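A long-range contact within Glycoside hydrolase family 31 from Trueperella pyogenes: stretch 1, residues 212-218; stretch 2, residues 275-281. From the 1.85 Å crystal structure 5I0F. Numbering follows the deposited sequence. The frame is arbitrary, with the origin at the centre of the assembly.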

# COMPACT_ATOMS: atom_id res chain seq x y z
N PRO A 212 5.95 -0.15 -0.04
CA PRO A 212 7.35 -0.25 -0.46
C PRO A 212 8.25 -0.39 0.76
O PRO A 212 7.83 -0.08 1.88
CB PRO A 212 7.59 1.09 -1.14
CG PRO A 212 6.71 2.03 -0.39
CD PRO A 212 5.48 1.24 -0.03
N MET A 213 9.48 -0.82 0.54
CA MET A 213 10.56 -0.74 1.55
C MET A 213 11.89 -0.48 0.85
O MET A 213 12.11 -0.96 -0.26
CB MET A 213 10.64 -2.02 2.36
CG MET A 213 9.42 -2.30 3.23
SD MET A 213 9.67 -3.75 4.25
CE MET A 213 7.99 -4.11 4.79
N PRO A 214 12.79 0.28 1.50
CA PRO A 214 14.10 0.53 0.89
C PRO A 214 15.10 -0.57 1.26
O PRO A 214 16.14 -0.30 1.87
CB PRO A 214 14.48 1.89 1.46
CG PRO A 214 13.86 1.89 2.84
CD PRO A 214 12.57 1.14 2.68
N PHE A 215 14.79 -1.78 0.83
CA PHE A 215 15.52 -3.00 1.21
C PHE A 215 15.35 -4.02 0.11
O PHE A 215 14.27 -4.11 -0.49
CB PHE A 215 14.97 -3.61 2.53
CG PHE A 215 15.22 -5.10 2.67
CD1 PHE A 215 16.44 -5.57 3.14
CD2 PHE A 215 14.26 -6.03 2.31
CE1 PHE A 215 16.68 -6.93 3.25
CE2 PHE A 215 14.50 -7.40 2.41
CZ PHE A 215 15.71 -7.84 2.90
N ALA A 216 16.40 -4.79 -0.15
CA ALA A 216 16.32 -5.97 -1.03
C ALA A 216 17.41 -6.97 -0.68
O ALA A 216 18.45 -6.61 -0.13
CB ALA A 216 16.44 -5.55 -2.49
N GLN A 217 17.16 -8.23 -1.01
CA GLN A 217 18.17 -9.27 -0.91
C GLN A 217 18.64 -9.62 -2.31
O GLN A 217 17.91 -9.46 -3.29
CB GLN A 217 17.67 -10.49 -0.12
CG GLN A 217 16.48 -11.23 -0.68
CD GLN A 217 15.33 -11.29 0.35
OE1 GLN A 217 15.38 -12.05 1.32
NE2 GLN A 217 14.31 -10.48 0.13
N VAL A 218 19.90 -10.06 -2.38
CA VAL A 218 20.55 -10.34 -3.64
C VAL A 218 21.08 -11.76 -3.52
O VAL A 218 21.88 -12.04 -2.63
CB VAL A 218 21.69 -9.36 -3.93
CG1 VAL A 218 22.29 -9.65 -5.30
CG2 VAL A 218 21.22 -7.90 -3.85
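Stretch 2 275-281: DVLNGFL

At the centre of this contact two phenylalanine rings lie flat against each other. The ring of Phe280, carried by the helix of stretch 2, stacks with an offset on that of Phe215 from stretch 1: the centroids are 3.9 Å apart, the planes are within 3° of parallel, and the closest atoms, Phe215 CD1 and Phe280 CG, are 3.6 Å apart. The offset brings each ring over the base of the other side chain. Phe215 CB lies 3.8 Å from the centroid of the Phe280 ring, and Phe280 CB lies 4.0 Å from the centroid of the Phe215 ring, both over the face, so that two CH-pi contacts accompany the stack. A flat aromatic side chain suits such a place, because it offers a broad face to its partner while taking up little depth. Both side chains have chi1 in the t well, and these two residues lose more area to the opposite stretch than any others.

The backbones explain how the rings meet. Stretch 2 is helical throughout, its turns held by bonds such as Phe280 N to Val276 O at 3.1 Å, and it runs nearly antiparallel to the strand that includes Phe215 and Gln217. The crossing angle is 163°, and the axes approach to 9.2 Å, a gap filled by side chains. Because the directions oppose, Phe215 pairs with Phe280 (CA to CA 8.0 Å) and Gln217 with Val276 (CA to CA 6.9 Å). Alternation along the strand turns Phe215 and Gln217 toward the helix and Ala216 and Val218 away from it; on the helix, Val276 and Phe280 are one turn apart and both point toward the strand.

Around the stack the packing remains apolar. Met213 lies before the corner that the chain turns at Pro214, yet its CA-to-CB bond still points toward the helix. Its SD stands 3.7 Å from Phe280 CE2, at the edge of that ring; the long, flexible thioether can reach this position and places a polarizable sulfur beside the ring hydrogens. Val276 CG1 approaches the edge of the other ring, 4.5 Å from Phe215 CE1, and Leu277, whose CA-to-CB bond points sideways, brings its CD1 to 4.5 Å from Phe215 CZ. Branched aliphatic chains are well suited to filling space around a rigid ring.

Gln217 marks the polar edge. Its CB packs on the helix, 3.9 Å from Val276 CG1, while its OE1 lies 4.1 Å from Leu277 CB, a contact of proximity alone. Both ends of the amide find hydrogen bonds elsewhere in the structure, which lets a buried glutamine lie beside apolar neighbours. No hydrogen bond joins the two stretches, and their 299 Å² of buried surface reflects side-chain packing. Asp275 and Asn278 stay out of reach of the strand, Asp275 exposed and Asn278 partly so, as befits polar residues on the helix.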

# COMPACT_ATOMS: atom_id res chain seq x y z
N ASP A 275 19.40 -15.80 6.66
CA ASP A 275 20.28 -14.92 7.45
C ASP A 275 20.05 -13.44 7.09
O ASP A 275 19.97 -12.57 7.96
CB ASP A 275 21.78 -15.23 7.22
CG ASP A 275 22.22 -16.59 7.78
OD1 ASP A 275 21.61 -17.10 8.73
OD2 ASP A 275 23.21 -17.15 7.26
N VAL A 276 19.94 -13.17 5.80
CA VAL A 276 19.78 -11.79 5.31
C VAL A 276 18.44 -11.20 5.74
O VAL A 276 18.38 -10.08 6.31
CB VAL A 276 19.93 -11.71 3.78
CG1 VAL A 276 19.57 -10.32 3.26
CG2 VAL A 276 21.35 -12.09 3.39
N LEU A 277 17.37 -11.94 5.50
CA LEU A 277 16.05 -11.47 5.91
C LEU A 277 16.00 -11.28 7.42
O LEU A 277 15.49 -10.24 7.88
CB LEU A 277 14.92 -12.36 5.40
CG LEU A 277 13.48 -11.98 5.78
CD1 LEU A 277 13.09 -10.59 5.29
CD2 LEU A 277 12.52 -13.02 5.22
N ASN A 278 16.58 -12.19 8.20
CA ASN A 278 16.66 -11.98 9.65
C ASN A 278 17.42 -10.74 10.08
O ASN A 278 17.05 -10.08 11.06
CB ASN A 278 17.24 -13.19 10.37
CG ASN A 278 16.19 -14.19 10.72
OD1 ASN A 278 15.37 -13.96 11.62
ND2 ASN A 278 16.20 -15.29 10.03
N GLY A 279 18.48 -10.41 9.35
CA GLY A 279 19.20 -9.18 9.61
C GLY A 279 18.29 -7.98 9.49
O GLY A 279 18.25 -7.11 10.38
N PHE A 280 17.55 -7.94 8.39
CA PHE A 280 16.58 -6.87 8.15
C PHE A 280 15.49 -6.82 9.23
O PHE A 280 15.21 -5.74 9.80
CB PHE A 280 16.00 -7.00 6.75
CG PHE A 280 15.02 -5.89 6.38
CD1 PHE A 280 15.35 -4.55 6.57
CD2 PHE A 280 13.77 -6.20 5.85
CE1 PHE A 280 14.45 -3.54 6.25
CE2 PHE A 280 12.87 -5.19 5.50
CZ PHE A 280 13.21 -3.86 5.70
N LEU A 281 14.94 -7.97 9.58
CA LEU A 281 13.93 -8.04 10.64
C LEU A 281 14.42 -7.55 12.01
O LEU A 281 13.64 -6.93 12.76
CB LEU A 281 13.37 -9.47 10.77
CG LEU A 281 12.61 -9.97 9.54
CD1 LEU A 281 12.02 -11.34 9.85
CD2 LEU A 281 11.53 -9.01 9.10